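Local coordinates for lectin-like protein (Entamoeba histolytica HM-1:IMSS-A, PDB 5ZBT) that is of unknown function but carries an ERGIC-53-like legume-lectin domain that may bind D-mannose, at residues L84-I89 against I124-E129; P134-L139 against I184-N189. All coordinates share one frame; numbering follows the deposited sequence.

Contact 1: residues L84-I89 against I124-E129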
loop_
_atom_site.group_PDB
_atom_site.type_symbol
_atom_site.label_atom_id
_atom_site.label_comp_id
_atom_site.label_asym_id
_atom_site.label_seq_id
_atom_site.Cartn_x
_atom_site.Cartn_y
_atom_site.Cartn_z
ATOM N N LEU A 84 -2.214 4.703 -5.831
ATOM C CA LEU A 84 -3.122 3.667 -5.365
ATOM C C LEU A 84 -4.410 4.342 -4.918
ATOM O O LEU A 84 -4.431 5.037 -3.897
ATOM C CB LEU A 84 -2.497 2.871 -4.224
ATOM C CG LEU A 84 -3.333 1.671 -3.776
ATOM C CD1 LEU A 84 -3.260 0.573 -4.839
ATOM C CD2 LEU A 84 -2.838 1.161 -2.472
ATOM N N LYS A 85 -5.480 4.153 -5.680
ATOM C CA LYS A 85 -6.746 4.786 -5.364
ATOM C C LYS A 85 -7.564 3.884 -4.439
ATOM O O LYS A 85 -7.799 2.709 -4.742
ATOM C CB LYS A 85 -7.504 5.103 -6.648
ATOM C CG LYS A 85 -8.730 5.974 -6.439
ATOM C CD LYS A 85 -9.293 6.463 -7.759
ATOM C CE LYS A 85 -10.632 7.114 -7.529
ATOM N NZ LYS A 85 -11.056 7.936 -8.691
ATOM N N LEU A 86 -8.006 4.451 -3.326
ATOM C CA LEU A 86 -8.625 3.739 -2.214
ATOM C C LEU A 86 -10.144 3.762 -2.300
ATOM O O LEU A 86 -10.746 4.753 -2.719
ATOM C CB LEU A 86 -8.209 4.375 -0.888
ATOM C CG LEU A 86 -6.916 3.981 -0.178
ATOM C CD1 LEU A 86 -5.820 3.698 -1.149
ATOM C CD2 LEU A 86 -6.517 5.120 0.732
ATOM N N ASN A 87 -10.763 2.661 -1.859
ATOM C CA ASN A 87 -12.220 2.562 -1.684
ATOM C C ASN A 87 -12.448 1.787 -0.381
ATOM O O ASN A 87 -12.548 0.555 -0.389
ATOM C CB ASN A 87 -12.862 1.871 -2.886
ATOM C CG ASN A 87 -14.388 1.893 -2.848
ATOM O OD1 ASN A 87 -14.998 2.408 -1.914
ATOM N ND2 ASN A 87 -15.008 1.320 -3.875
ATOM N N ILE A 88 -12.493 2.504 0.743
ATOM C CA ILE A 88 -12.547 1.894 2.073
ATOM C C ILE A 88 -13.926 2.147 2.682
ATOM O O ILE A 88 -14.393 3.291 2.723
ATOM C CB ILE A 88 -11.427 2.434 2.986
ATOM C CG1 ILE A 88 -10.046 2.128 2.406
ATOM C CG2 ILE A 88 -11.505 1.822 4.384
ATOM C CD1 ILE A 88 -8.933 2.910 3.092
ATOM N N ILE A 89 -14.576 1.087 3.157
ATOM C CA ILE A 89 -15.928 1.166 3.711
ATOM C C ILE A 89 -15.868 0.891 5.206
ATOM O O ILE A 89 -15.317 -0.131 5.634
ATOM C CB ILE A 89 -16.892 0.181 3.024
ATOM C CG1 ILE A 89 -16.957 0.445 1.520
ATOM C CG2 ILE A 89 -18.278 0.304 3.621
ATOM C CD1 ILE A 89 -17.169 1.907 1.188
ATOM N N ILE A 124 4.813 0.894 3.512
ATOM C CA ILE A 124 4.077 2.155 3.614
ATOM C C ILE A 124 2.694 1.812 4.145
ATOM O O ILE A 124 1.948 1.053 3.506
ATOM C CB ILE A 124 3.996 2.882 2.257
ATOM C CG1 ILE A 124 5.391 3.017 1.657
ATOM C CG2 ILE A 124 3.365 4.245 2.385
ATOM C CD1 ILE A 124 5.412 2.895 0.170
ATOM N N PHE A 125 2.350 2.355 5.314
ATOM C CA PHE A 125 1.161 1.941 6.046
ATOM C C PHE A 125 0.223 3.121 6.250
ATOM O O PHE A 125 0.662 4.234 6.562
ATOM C CB PHE A 125 1.528 1.333 7.414
ATOM C CG PHE A 125 2.608 0.278 7.346
ATOM C CD1 PHE A 125 2.517 -0.779 6.448
ATOM C CD2 PHE A 125 3.713 0.348 8.172
ATOM C CE1 PHE A 125 3.509 -1.757 6.384
ATOM C CE2 PHE A 125 4.720 -0.618 8.107
ATOM C CZ PHE A 125 4.607 -1.674 7.212
ATOM N N ILE A 126 -1.070 2.866 6.066
ATOM C CA ILE A 126 -2.131 3.775 6.472
ATOM C C ILE A 126 -2.856 3.102 7.624
ATOM O O ILE A 126 -3.434 2.022 7.449
ATOM C CB ILE A 126 -3.107 4.083 5.326
ATOM C CG1 ILE A 126 -2.363 4.549 4.068
ATOM C CG2 ILE A 126 -4.140 5.123 5.778
ATOM C CD1 ILE A 126 -3.303 4.840 2.871
ATOM N N ASN A 127 -2.816 3.712 8.802
ATOM C CA ASN A 127 -3.352 3.080 10.003
ATOM C C ASN A 127 -4.526 3.881 10.551
ATOM O O ASN A 127 -4.395 5.086 10.793
ATOM C CB ASN A 127 -2.274 2.942 11.067
ATOM C CG ASN A 127 -2.829 2.393 12.351
ATOM O OD1 ASN A 127 -3.164 1.224 12.421
ATOM N ND2 ASN A 127 -2.969 3.240 13.362
ATOM N N PHE A 128 -5.674 3.207 10.732
ATOM C CA PHE A 128 -6.855 3.767 11.394
ATOM C C PHE A 128 -7.047 3.257 12.821
ATOM O O PHE A 128 -7.736 3.920 13.612
ATOM C CB PHE A 128 -8.140 3.442 10.605
ATOM C CG PHE A 128 -8.200 4.051 9.233
ATOM C CD1 PHE A 128 -7.593 3.416 8.150
ATOM C CD2 PHE A 128 -8.880 5.242 9.019
ATOM C CE1 PHE A 128 -7.650 3.972 6.879
ATOM C CE2 PHE A 128 -8.954 5.808 7.749
ATOM C CZ PHE A 128 -8.336 5.180 6.672
ATOM N N GLU A 129 -6.466 2.102 13.159
ATOM C CA GLU A 129 -6.667 1.469 14.460
ATOM C C GLU A 129 -6.060 2.314 15.577
ATOM O O GLU A 129 -4.870 2.641 15.541
ATOM C CB GLU A 129 -6.043 0.076 14.446
ATOM C CG GLU A 129 -6.325 -0.772 15.684
ATOM C CD GLU A 129 -7.575 -1.624 15.553
ATOM O OE1 GLU A 129 -7.802 -2.475 16.429
ATOM O OE2 GLU A 129 -8.333 -1.454 14.577
#

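Contact 2: residues P134-L139 against I184-N189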
loop_
_atom_site.group_PDB
_atom_site.type_symbol
_atom_site.label_atom_id
_atom_site.label_comp_id
_atom_site.label_asym_id
_atom_site.label_seq_id
_atom_site.Cartn_x
_atom_site.Cartn_y
_atom_site.Cartn_z
ATOM N N PRO A 134 -6.352 9.116 10.713
ATOM C CA PRO A 134 -5.435 8.095 10.201
ATOM C C PRO A 134 -4.007 8.620 10.097
ATOM O O PRO A 134 -3.757 9.803 9.829
ATOM C CB PRO A 134 -6.012 7.746 8.824
ATOM C CG PRO A 134 -6.979 8.828 8.510
ATOM C CD PRO A 134 -7.500 9.321 9.822
ATOM N N MET A 135 -3.073 7.719 10.364
ATOM C CA MET A 135 -1.649 7.986 10.284
ATOM C C MET A 135 -1.083 7.270 9.070
ATOM O O MET A 135 -1.518 6.169 8.729
ATOM C CB MET A 135 -0.923 7.507 11.547
ATOM C CG MET A 135 -1.214 8.362 12.766
ATOM S SD MET A 135 0.200 8.753 13.811
ATOM C CE MET A 135 1.214 9.779 12.761
ATOM N N ILE A 136 -0.130 7.906 8.412
ATOM C CA ILE A 136 0.650 7.277 7.364
ATOM C C ILE A 136 2.059 7.128 7.912
ATOM O O ILE A 136 2.584 8.062 8.528
ATOM C CB ILE A 136 0.601 8.098 6.065
ATOM C CG1 ILE A 136 -0.821 8.042 5.486
ATOM C CG2 ILE A 136 1.589 7.566 5.051
ATOM C CD1 ILE A 136 -1.046 8.940 4.277
ATOM N N SER A 137 2.636 5.937 7.753
ATOM C CA SER A 137 3.963 5.615 8.255
ATOM C C SER A 137 4.775 4.958 7.153
ATOM O O SER A 137 4.227 4.332 6.242
ATOM C CB SER A 137 3.913 4.665 9.441
ATOM O OG SER A 137 2.781 4.932 10.244
ATOM N N VAL A 138 6.089 5.116 7.236
ATOM C CA VAL A 138 7.023 4.388 6.394
ATOM C C VAL A 138 7.999 3.685 7.317
ATOM O O VAL A 138 8.526 4.294 8.254
ATOM C CB VAL A 138 7.762 5.300 5.404
ATOM C CG1 VAL A 138 8.776 4.493 4.638
ATOM C CG2 VAL A 138 6.766 5.956 4.434
ATOM N N LEU A 139 8.215 2.398 7.061
ATOM C CA LEU A 139 9.032 1.541 7.905
ATOM C C LEU A 139 9.993 0.796 6.995
ATOM O O LEU A 139 9.580 -0.131 6.294
ATOM C CB LEU A 139 8.158 0.564 8.681
ATOM C CG LEU A 139 8.737 0.019 9.978
ATOM C CD1 LEU A 139 9.289 1.159 10.753
ATOM C CD2 LEU A 139 7.649 -0.635 10.779
ATOM N N ILE A 184 6.135 10.531 -0.124
ATOM C CA ILE A 184 4.776 10.037 0.064
ATOM C C ILE A 184 3.853 11.242 0.151
ATOM O O ILE A 184 4.090 12.156 0.952
ATOM C CB ILE A 184 4.636 9.180 1.336
ATOM C CG1 ILE A 184 5.775 8.159 1.462
ATOM C CG2 ILE A 184 3.285 8.491 1.362
ATOM C CD1 ILE A 184 5.801 7.120 0.390
ATOM N N GLU A 185 2.806 11.239 -0.670
ATOM C CA GLU A 185 1.740 12.218 -0.621
ATOM C C GLU A 185 0.425 11.465 -0.641
ATOM O O GLU A 185 0.382 10.280 -0.976
ATOM C CB GLU A 185 1.813 13.196 -1.806
ATOM C CG GLU A 185 3.069 14.048 -1.784
ATOM C CD GLU A 185 3.449 14.616 -3.134
ATOM O OE1 GLU A 185 2.723 14.366 -4.129
ATOM O OE2 GLU A 185 4.475 15.330 -3.192
ATOM N N ILE A 186 -0.652 12.145 -0.278
ATOM C CA ILE A 186 -1.973 11.546 -0.409
ATOM C C ILE A 186 -2.954 12.605 -0.896
ATOM O O ILE A 186 -2.981 13.725 -0.379
ATOM C CB ILE A 186 -2.457 10.871 0.892
ATOM C CG1 ILE A 186 -3.738 10.075 0.601
ATOM C CG2 ILE A 186 -2.701 11.872 1.992
ATOM C CD1 ILE A 186 -3.905 8.835 1.446
ATOM N N MET A 187 -3.711 12.263 -1.936
ATOM C CA MET A 187 -4.701 13.153 -2.528
ATOM C C MET A 187 -6.050 12.868 -1.880
ATOM O O MET A 187 -6.626 11.793 -2.072
ATOM C CB MET A 187 -4.768 12.973 -4.047
ATOM C CG MET A 187 -5.541 14.102 -4.764
ATOM S SD MET A 187 -7.346 14.083 -4.477
ATOM C CE MET A 187 -7.754 12.439 -5.054
ATOM N N VAL A 188 -6.563 13.840 -1.131
ATOM C CA VAL A 188 -7.837 13.712 -0.436
ATOM C C VAL A 188 -8.695 14.912 -0.793
ATOM O O VAL A 188 -8.256 16.054 -0.629
ATOM C CB VAL A 188 -7.651 13.623 1.090
ATOM C CG1 VAL A 188 -8.999 13.458 1.776
ATOM C CG2 VAL A 188 -6.713 12.480 1.451
ATOM N N ASN A 189 -9.911 14.659 -1.278
ATOM C CA ASN A 189 -10.870 15.720 -1.601
ATOM C C ASN A 189 -10.245 16.794 -2.493
ATOM O O ASN A 189 -10.253 17.985 -2.177
ATOM C CB ASN A 189 -11.439 16.328 -0.327
ATOM C CG ASN A 189 -12.377 15.383 0.378
ATOM O OD1 ASN A 189 -13.215 14.748 -0.264
ATOM N ND2 ASN A 189 -12.236 15.262 1.695
#

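Contact 1: residues L84-I89 against I124-E129
Leu86 on strand 80-90 and Ile126 on strand 122-127 reach toward each other across the interior of a legume-lectin-type beta sandwich. Their side chains meet tip to tip, with CD2 of Leu86 3.9 Å from CD1 of Ile126. The isoleucine reaches this far because its chain is fully extended beyond CB (chi2 179°), which makes CD1 the leading atom. Ile162, from a loop, packs on both side chains.

At Asn87 the chain turns its side chain off the core, where OD1 takes a hydrogen bond from NH2 of Arg223 on the adjacent strand 220-231. Ile88 points inward again. Its CG1 lies beside the backbone N (chi1 -61°) and CD1 continues outward from it, so that the end methyl approaches the Phe128 ring obliquely, and CD1 lies 4.1 Å from CE1. The Phe128 side chain also packs on Tyr222 and Pro134.

Spanning Phe128 in the sequence, Asn127 ND2 donates to the carbonyl O of Glu129 (3.0 Å, N-H...O angle 154°), where the chain leaves the strand. The Glu129 carboxylate receives the backbone N-H groups of Gly96 and Gly216, one on each oxygen.

The CA atoms of Leu86 and Ile126 are 10.8 Å apart, so the sheets are bridged by side chains alone. All four touching residues are buried and apolar, and only 120 Å² is covered between the segments. The chemistry therefore implies cohesion from close packing and exclusion of water, without directional bonds, while the polar side chains of Asn87 and Glu129 find hydrogen-bond partners outside the contact.

Contact 2: residues P134-L139 against I184-N189
Ile136 and Val138 pack against Ile184 and Ile186 with no flat group at the interface: neither a ring face nor an amide edge takes part, and branched aliphatic chains make every touch. The nearby flat groups lie elsewhere. One is the ring of Phe128, on which Pro134 packs; another, the Glu185 carboxylate, belongs to a side chain that starts away from the contact, its OE1 accepting a hydrogen bond from Asn192 ND2.

This is face-to-face packing of the two antiparallel sheets of a legume-lectin beta sandwich. Strands 135-139 and 184-188 run roughly antiparallel, at 154°, with their axes 9.4 Å apart at closest approach. That spacing is bridged by inward-pointing side chains.

Ile136 contributes most, touching both partners with different branches. Its CG1 arm is extended (chi2 174°), which carries CD1 across Ile186, 4.0 Å from that residue's CD1 and nearly as close to its CB and CG2. The methyl thus sits over the branch point of Ile186 instead of meeting a single tip. The other branch of Ile136, CG2, faces CG2 of Ile184 at 4.2 Å, the two chains crossing at a slant. Ile136 also touches Cys157 and Cys195, whose disulfide ties strand 153-158 of one sheet to strand 191-198 of the other. A covalent bridge between the sheets thus stands beside this apolar packing.

Around the contact, Ile184 is backed by Leu171 and Ile173 of strand 170-176, while Val138 also lies on Ile196 and Ile198. Val138 and Ile184 come head-on, and the shortest approach between the two segments is made here, by CG2 of Val138 and CG1 of Ile184, 3.8 Å apart.

In the fold
Contact 1 and contact 2 lie in series along the chain, their centres about 9 Å apart, and both join the two seven-stranded antiparallel sheets of one lectin domain. Segments 124-129 and 134-139 belong to one sheet, on adjacent strands that follow each other in the sequence; Asn127 N to Met135 O and Phe125 O to Ser137 N are probable backbone hydrogen bonds between them. Segments 84-89 and 184-189 belong to the opposing sheet, where strand 170-176 separates their strands. The contacts are therefore neighbouring patches of the apolar packing between the two sheets, which are joined here at adjacent places.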